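Local coordinates for YjbQ family protein (Aeropyrum pernix, PDB 2P6H) that is of unknown function but belongs to the UPF0047 (YjbQ) family and assembles from three copies of its chain, at residues His43-Val48 with Glu118-Arg123; Thr69-Pro74 with Asn83-Leu88. All coordinates share one frame; numbering follows the deposited sequence.

How the interactions relate
From the N terminus, the chain first reaches 43-48, which leads into strand 46-51. It then runs through helix 55-69 into 69-74, passes a short loop and enters helix 84-93 through 83-88. Interaction 2 closes this short excursion of eight residues and joins the two helices. Much later the chain leaves strand 113-118 at 118-123 and meets 43-48 again, so that interaction 1 closes a loop of 69 residues that contains interaction 2 entirely. The two contacts touch through Met119 with His85, Asp120 with Asn83, and Thr44 and Thr45 with helix 84-93, tying the helical part of the fold to the three-stranded sheet.

Interaction 1: residues His43-Val48 with Glu118-Arg123; sequences HTTAAV and EMDGPR. With SO4 (sulfate ion), chain C.
Ala46 and Glu118 face each other as a non-hydrogen-bonded antiparallel pair, their CA atoms 4.7 Å apart, at the end of the three-stranded sheet where strand 113-118 gives way to a loop. Beyond the pair, Met119 N bonds weakly to Thr45 O (3.4 Å). Glu118 carries its CG anti to its own backbone N (chi1 174°) and then bends about the CB-CG bond (chi2 61°), which swings the carboxylate back over the loop. There OE1 takes the Asp120 N-H at 2.8 Å from above the carboxylate plane, while OE2 is held by a salt bridge to Arg125 and a hydrogen bond to Thr10 OG1. Glu118 thus pins the start of the loop with one oxygen and reaches strand 124-133 with the other. Met119 lies along the strand end and bends at its sulfur, so that CE comes against Ala47 CB at 3.8 Å. Asp120 sets its CB beside Thr45 OG1 and sends OD2 to Arg123 NH2, a salt bridge of 3.0 Å that lies close to the guanidinium plane. The same OD2 is also bonded to Asn83, which ties the loop to the start of helix 84-93. A cis peptide before Pro122 helps turn the chain between the two charged residues. Beside Thr44 and Thr45, a sulfate, probably from the crystallisation liquor, is held by both threonines and Arg125, consistent with an anion-binding pocket. Thr44 reaches O4 of the sulfate twice, through its backbone N and its OG1, each at 2.8 Å. Thr45 OG1, placed between its backbone N and carbonyl carbon (chi1 56°), donates to sulfate O3 and also receives Arg125. One water joins Asp120 OD2 (3.1 Å) to sulfate O1 (2.7 Å) and reaches Thr45 OG1 by a weak bond only.

Interaction 2: residues Thr69-Pro74 with Asn83-Leu88; sequences TKPGGP and NAHAHL
His85 presses against Thr69 and Pro71, joining the first turn of helix 84-93 to the chain that leaves helix 55-69. Its CB already meets Thr69, lying 3.2 Å from the carbonyl O and close to OG1, which is itself bonded to Ile65 O. CG stands between the backbone N and the carbonyl carbon (chi1 73°), and this brings the imidazole over the proline. CG is 3.5 Å from Pro71 CA, and CD2 runs beside Pro71 CG. Pro71 CB sits almost over the ring centre, 3.7 Å from the centroid and 12° off the normal, a CH-pi contact. Ala86 CB covers the rim of the opposite face, so the ring lies between the two residues. At the edge, in the ring plane, ND1 lies 2.7 Å from a water, which accepts from His85 N and from Gly72 N, the latter at 3.0 Å. The tip, NE2, is hydrogen-bonded to Met119 O, so one ring links two loops. An alanine here would probably leave Met119 O without this partner and open a gap between Pro71 and Ala86. The proline is presented by a type II turn from Lys70 to Gly73, closed by Gly73 N to Lys70 O at 2.8 Å, with Gly72 at the positive phi that favours glycine. One helical turn on, Leu88 extends past Thr69 in the opposite direction, its CB 4.1 Å from Thr69 CG2. Trp75 NE1 is hydrogen-bonded to both Thr69 O and Lys70 O, and the Trp75 side chain packs on Leu88. The contact therefore sits where helix 55-69 ends and helix 84-93 begins, with Phe64 of the second subunit packing on Leu88 and the loop after strand 113-118 at the histidine tip.

Interaction 1: residues His43-Val48 with Glu118-Arg123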
ATOM      1  N   HIS A  43       1.084   8.629 -11.735  1.00 23.51           N
ATOM      2  CA  HIS A  43      -0.040   8.208 -12.578  1.00 24.40           C
ATOM      3  C   HIS A  43      -1.193   7.584 -11.793  1.00 23.46           C
ATOM      4  O   HIS A  43      -0.961   6.853 -10.834  1.00 22.88           O
ATOM      5  CB  HIS A  43       0.448   7.206 -13.633  1.00 22.79           C
ATOM      6  CG  HIS A  43       1.629   7.684 -14.424  1.00 25.03           C
ATOM      7  ND1 HIS A  43       1.591   8.813 -15.215  1.00 25.43           N
ATOM      8  CD2 HIS A  43       2.884   7.185 -14.541  1.00 24.54           C
ATOM      9  CE1 HIS A  43       2.771   8.991 -15.782  1.00 24.84           C
ATOM     10  NE2 HIS A  43       3.574   8.018 -15.389  1.00 26.34           N
ATOM     11  N   THR A  44      -2.424   7.881 -12.209  1.00 22.70           N
ATOM     12  CA  THR A  44      -3.615   7.323 -11.574  1.00 22.07           C
ATOM     13  C   THR A  44      -4.066   6.050 -12.311  1.00 22.70           C
ATOM     14  O   THR A  44      -4.983   5.372 -11.862  1.00 22.40           O
ATOM     15  CB  THR A  44      -4.812   8.309 -11.600  1.00 23.76           C
ATOM     16  OG1 THR A  44      -5.192   8.561 -12.961  1.00 23.90           O
ATOM     17  CG2 THR A  44      -4.457   9.625 -10.917  1.00 20.91           C
ATOM     18  N   THR A  45      -3.434   5.741 -13.445  1.00 22.52           N
ATOM     19  CA  THR A  45      -3.818   4.497 -14.151  1.00 24.87           C
ATOM     20  C   THR A  45      -2.629   3.583 -14.387  1.00 24.92           C
ATOM     21  O   THR A  45      -2.623   2.749 -15.283  1.00 24.81           O
ATOM     22  CB  THR A  45      -4.428   4.807 -15.520  1.00 25.06           C
ATOM     23  OG1 THR A  45      -3.500   5.580 -16.284  1.00 25.68           O
ATOM     24  CG2 THR A  45      -5.719   5.612 -15.352  1.00 23.78           C
ATOM     25  N   ALA A  46      -1.653   3.721 -13.503  1.00 25.46           N
ATOM     26  CA  ALA A  46      -0.500   2.837 -13.461  1.00 24.97           C
ATOM     27  C   ALA A  46      -0.160   2.703 -12.006  1.00 25.05           C
ATOM     28  O   ALA A  46      -0.592   3.483 -11.167  1.00 24.74           O
ATOM     29  CB  ALA A  46       0.726   3.389 -14.283  1.00 24.39           C
ATOM     30  N   ALA A  47       0.605   1.678 -11.652  1.00 24.08           N
ATOM     31  CA  ALA A  47       0.952   1.471 -10.250  1.00 23.96           C
ATOM     32  C   ALA A  47       2.351   0.881 -10.125  1.00 23.83           C
ATOM     33  O   ALA A  47       3.028   0.627 -11.115  1.00 22.83           O
ATOM     34  CB  ALA A  47      -0.072   0.521  -9.611  1.00 23.41           C
ATOM     35  N   VAL A  48       2.811   0.731  -8.874  1.00 23.83           N
ATOM     36  CA  VAL A  48       4.077   0.048  -8.634  1.00 25.25           C
ATOM     37  C   VAL A  48       3.898  -0.948  -7.521  1.00 25.02           C
ATOM     38  O   VAL A  48       3.222  -0.701  -6.534  1.00 23.60           O
ATOM     39  CB  VAL A  48       5.171   1.033  -8.206  1.00 27.87           C
ATOM     40  CG1 VAL A  48       4.643   1.968  -7.122  1.00 31.15           C
ATOM     41  CG2 VAL A  48       6.355   0.258  -7.638  1.00 29.57           C
ATOM     42  N   GLU A 118       1.624  -1.261 -15.631  1.00 22.28           N
ATOM     43  CA  GLU A 118       0.892  -0.429 -16.596  1.00 22.77           C
ATOM     44  C   GLU A 118      -0.502  -1.019 -16.824  1.00 23.90           C
ATOM     45  O   GLU A 118      -0.642  -2.221 -17.073  1.00 22.64           O
ATOM     46  CB  GLU A 118       1.653  -0.384 -17.931  1.00 24.56           C
ATOM     47  CG  GLU A 118       0.934   0.325 -19.077  1.00 27.12           C
ATOM     48  CD  GLU A 118       0.658   1.789 -18.780  1.00 27.27           C
ATOM     49  OE1 GLU A 118      -0.329   2.080 -18.068  1.00 28.60           O
ATOM     50  OE2 GLU A 118       1.430   2.650 -19.249  1.00 28.46           O
ATOM     51  N   MET A 119      -1.533  -0.183 -16.735  1.00 21.31           N
ATOM     52  CA  MET A 119      -2.891  -0.663 -16.944  1.00 23.73           C
ATOM     53  C   MET A 119      -3.623   0.131 -18.024  1.00 23.93           C
ATOM     54  O   MET A 119      -4.775  -0.168 -18.356  1.00 23.76           O
ATOM     55  CB  MET A 119      -3.661  -0.647 -15.617  1.00 22.70           C
ATOM     56  CG  MET A 119      -3.094  -1.671 -14.632  1.00 23.68           C
ATOM     57  SD  MET A 119      -3.741  -1.605 -12.965  1.00 23.55           S
ATOM     58  CE  MET A 119      -2.659  -0.381 -12.229  1.00 23.79           C
ATOM     59  N   ASP A 120      -2.941   1.129 -18.581  1.00 24.02           N
ATOM     60  CA  ASP A 120      -3.528   1.955 -19.650  1.00 25.55           C
ATOM     61  C   ASP A 120      -2.471   2.306 -20.697  1.00 25.52           C
ATOM     62  O   ASP A 120      -2.362   3.435 -21.158  1.00 25.92           O
ATOM     63  CB  ASP A 120      -4.126   3.246 -19.038  1.00 24.70           C
ATOM     64  CG  ASP A 120      -5.024   3.992 -20.048  1.00 28.67           C
ATOM     65  OD1 ASP A 120      -5.599   3.322 -20.907  1.00 28.49           O
ATOM     66  OD2 ASP A 120      -5.126   5.212 -19.960  1.00 28.43           O
ATOM     67  N   GLY A 121      -1.676   1.316 -21.089  1.00 25.89           N
ATOM     68  CA  GLY A 121      -0.662   1.546 -22.100  1.00 27.61           C
ATOM     69  C   GLY A 121      -1.234   1.396 -23.502  1.00 29.78           C
ATOM     70  O   GLY A 121      -2.417   1.111 -23.650  1.00 30.10           O
ATOM     71  N   PRO A 122      -0.417   1.578 -24.551  1.00 31.96           N
ATOM     72  CA  PRO A 122       1.008   1.916 -24.457  1.00 32.06           C
ATOM     73  C   PRO A 122       1.208   3.403 -24.189  1.00 32.95           C
ATOM     74  O   PRO A 122       0.580   4.251 -24.829  1.00 32.56           O
ATOM     75  CB  PRO A 122       1.540   1.510 -25.821  1.00 33.53           C
ATOM     76  CG  PRO A 122       0.424   1.731 -26.787  1.00 33.49           C
ATOM     77  CD  PRO A 122      -0.806   1.362 -25.956  1.00 33.24           C
ATOM     78  N   ARG A 123       2.071   3.713 -23.228  1.00 33.75           N
ATOM     79  CA  ARG A 123       2.341   5.110 -22.863  1.00 34.97           C
ATOM     80  C   ARG A 123       3.787   5.299 -22.402  1.00 34.89           C
ATOM     81  O   ARG A 123       4.482   4.358 -22.043  1.00 35.12           O
ATOM     82  CB  ARG A 123       1.425   5.527 -21.704  1.00 35.02           C
ATOM     83  CG  ARG A 123      -0.046   5.712 -22.071  1.00 37.40           C
ATOM     84  CD  ARG A 123      -0.824   6.321 -20.899  1.00 38.20           C
ATOM     85  NE  ARG A 123      -2.280   6.270 -21.098  1.00 39.09           N
ATOM     86  CZ  ARG A 123      -2.873   7.198 -21.881  1.00 41.48           C
ATOM     87  NH1 ARG A 123      -2.176   8.133 -22.509  1.00 41.66           N
ATOM     88  NH2 ARG A 123      -4.208   7.159 -22.030  1.00 40.74           N
TER
HETATM   89  S   SO4 C 501      -2.626   9.301 -15.477  1.00 30.33           S
HETATM   90  O1  SO4 C 501      -3.861   9.211 -16.387  1.00 31.44           O
HETATM   91  O2  SO4 C 501      -1.583  10.181 -16.004  1.00 33.10           O
HETATM   92  O3  SO4 C 501      -2.005   7.990 -15.313  1.00 29.67           O
HETATM   93  O4  SO4 C 501      -3.001   9.795 -14.158  1.00 29.04           O
HETATM   94  O   HOH W   1      -4.096   7.797 -18.655  1.00 38.61           O

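Interaction 2: residues Thr69-Pro74 with Asn83-Leu88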
ATOM      1  N   THR A  69     -10.524  -5.897 -12.202  1.00 25.65           N
ATOM      2  CA  THR A  69     -10.913  -4.564 -12.664  1.00 24.01           C
ATOM      3  C   THR A  69     -11.803  -4.430 -13.905  1.00 26.06           C
ATOM      4  O   THR A  69     -12.356  -3.361 -14.160  1.00 23.07           O
ATOM      5  CB  THR A  69      -9.659  -3.703 -12.853  1.00 23.53           C
ATOM      6  OG1 THR A  69      -8.907  -4.184 -13.969  1.00 21.97           O
ATOM      7  CG2 THR A  69      -8.784  -3.768 -11.592  1.00 21.85           C
ATOM      8  N   LYS A  70     -11.928  -5.507 -14.672  1.00 27.34           N
ATOM      9  CA  LYS A  70     -12.793  -5.568 -15.875  1.00 29.73           C
ATOM     10  C   LYS A  70     -12.616  -4.408 -16.864  1.00 29.48           C
ATOM     11  O   LYS A  70     -13.407  -3.476 -16.918  1.00 30.05           O
ATOM     12  CB  LYS A  70     -14.231  -5.522 -15.426  1.00 31.91           C
ATOM     13  CG  LYS A  70     -14.610  -6.697 -14.561  1.00 35.92           C
ATOM     14  CD  LYS A  70     -16.026  -6.504 -14.073  1.00 39.49           C
ATOM     15  CE  LYS A  70     -16.300  -7.267 -12.771  1.00 42.62           C
ATOM     16  NZ  LYS A  70     -17.499  -6.732 -12.129  1.00 45.01           N
ATOM     17  N   PRO A  71     -11.572  -4.469 -17.707  1.00 28.85           N
ATOM     18  CA  PRO A  71     -11.390  -3.394 -18.693  1.00 30.40           C
ATOM     19  C   PRO A  71     -12.616  -3.413 -19.614  1.00 32.39           C
ATOM     20  O   PRO A  71     -13.009  -4.477 -20.101  1.00 31.74           O
ATOM     21  CB  PRO A  71     -10.114  -3.805 -19.431  1.00 30.15           C
ATOM     22  CG  PRO A  71      -9.376  -4.826 -18.577  1.00 29.25           C
ATOM     23  CD  PRO A  71     -10.518  -5.485 -17.855  1.00 29.72           C
ATOM     24  N   GLY A  72     -13.236  -2.253 -19.815  1.00 31.78           N
ATOM     25  CA  GLY A  72     -14.410  -2.178 -20.668  1.00 32.97           C
ATOM     26  C   GLY A  72     -15.678  -2.661 -19.989  1.00 33.40           C
ATOM     27  O   GLY A  72     -16.741  -2.711 -20.614  1.00 34.02           O
ATOM     28  N   GLY A  73     -15.560  -3.015 -18.711  1.00 32.21           N
ATOM     29  CA  GLY A  73     -16.699  -3.491 -17.950  1.00 30.96           C
ATOM     30  C   GLY A  73     -17.720  -2.401 -17.696  1.00 29.80           C
ATOM     31  O   GLY A  73     -17.526  -1.266 -18.129  1.00 29.52           O
ATOM     32  N   PRO A  74     -18.816  -2.711 -16.983  1.00 30.18           N
ATOM     33  CA  PRO A  74     -19.866  -1.734 -16.685  1.00 30.96           C
ATOM     34  C   PRO A  74     -19.481  -0.727 -15.614  1.00 29.31           C
ATOM     35  O   PRO A  74     -19.926  -0.824 -14.470  1.00 31.68           O
ATOM     36  CB  PRO A  74     -21.034  -2.614 -16.256  1.00 32.23           C
ATOM     37  CG  PRO A  74     -20.467  -3.834 -15.648  1.00 33.15           C
ATOM     38  CD  PRO A  74     -19.182  -4.034 -16.445  1.00 31.99           C
ATOM     39  N   ASN A  83     -10.654   4.005 -19.395  1.00 27.13           N
ATOM     40  CA  ASN A  83      -9.639   3.375 -18.532  1.00 25.35           C
ATOM     41  C   ASN A  83     -10.091   3.192 -17.064  1.00 24.76           C
ATOM     42  O   ASN A  83      -9.290   3.158 -16.139  1.00 23.62           O
ATOM     43  CB  ASN A  83      -8.315   4.163 -18.618  1.00 25.48           C
ATOM     44  CG  ASN A  83      -8.514   5.640 -18.334  1.00 24.99           C
ATOM     45  OD1 ASN A  83      -9.541   6.068 -17.817  1.00 26.07           O
ATOM     46  ND2 ASN A  83      -7.485   6.430 -18.688  1.00 25.28           N
ATOM     47  N   ALA A  84     -11.389   3.050 -16.811  1.00 22.55           N
ATOM     48  CA  ALA A  84     -11.870   2.890 -15.443  1.00 22.89           C
ATOM     49  C   ALA A  84     -11.113   1.781 -14.699  1.00 22.08           C
ATOM     50  O   ALA A  84     -10.669   1.970 -13.559  1.00 21.88           O
ATOM     51  CB  ALA A  84     -13.371   2.584 -15.450  1.00 23.67           C
ATOM     52  N   HIS A  85     -10.964   0.633 -15.354  1.00 21.41           N
ATOM     53  CA  HIS A  85     -10.278  -0.516 -14.767  1.00 22.35           C
ATOM     54  C   HIS A  85      -8.875  -0.183 -14.253  1.00 22.33           C
ATOM     55  O   HIS A  85      -8.442  -0.713 -13.224  1.00 22.13           O
ATOM     56  CB  HIS A  85     -10.160  -1.643 -15.793  1.00 20.86           C
ATOM     57  CG  HIS A  85      -9.153  -1.366 -16.864  1.00 23.61           C
ATOM     58  ND1 HIS A  85      -9.427  -0.565 -17.952  1.00 23.04           N
ATOM     59  CD2 HIS A  85      -7.847  -1.717 -16.975  1.00 23.79           C
ATOM     60  CE1 HIS A  85      -8.336  -0.433 -18.685  1.00 25.19           C
ATOM     61  NE2 HIS A  85      -7.361  -1.122 -18.112  1.00 25.59           N
ATOM     62  N   ALA A  86      -8.158   0.671 -14.979  1.00 21.60           N
ATOM     63  CA  ALA A  86      -6.798   1.040 -14.576  1.00 22.83           C
ATOM     64  C   ALA A  86      -6.802   1.826 -13.262  1.00 22.94           C
ATOM     65  O   ALA A  86      -5.962   1.637 -12.392  1.00 23.46           O
ATOM     66  CB  ALA A  86      -6.136   1.870 -15.695  1.00 20.99           C
ATOM     67  N   HIS A  87      -7.759   2.737 -13.109  1.00 22.61           N
ATOM     68  CA  HIS A  87      -7.868   3.520 -11.884  1.00 23.86           C
ATOM     69  C   HIS A  87      -8.128   2.556 -10.725  1.00 21.70           C
ATOM     70  O   HIS A  87      -7.523   2.669  -9.663  1.00 21.03           O
ATOM     71  CB  HIS A  87      -9.025   4.523 -11.996  1.00 22.91           C
ATOM     72  CG  HIS A  87      -8.810   5.601 -13.020  1.00 24.13           C
ATOM     73  ND1 HIS A  87      -8.129   6.767 -12.743  1.00 21.58           N
ATOM     74  CD2 HIS A  87      -9.227   5.704 -14.306  1.00 23.88           C
ATOM     75  CE1 HIS A  87      -8.144   7.548 -13.814  1.00 24.15           C
ATOM     76  NE2 HIS A  87      -8.803   6.927 -14.773  1.00 24.32           N
ATOM     77  N   LEU A  88      -9.025   1.599 -10.950  1.00 23.16           N
ATOM     78  CA  LEU A  88      -9.376   0.618  -9.934  1.00 22.81           C
ATOM     79  C   LEU A  88      -8.153  -0.227  -9.544  1.00 22.15           C
ATOM     80  O   LEU A  88      -7.909  -0.469  -8.360  1.00 21.26           O
ATOM     81  CB  LEU A  88     -10.512  -0.277 -10.445  1.00 22.99           C
ATOM     82  CG  LEU A  88     -11.811   0.449 -10.831  1.00 22.75           C
ATOM     83  CD1 LEU A  88     -12.825  -0.569 -11.309  1.00 21.63           C
ATOM     84  CD2 LEU A  88     -12.367   1.241  -9.640  1.00 19.89           C
TER
HETATM   85  O   HOH W   2     -12.078   0.084 -18.273  1.00 31.84           O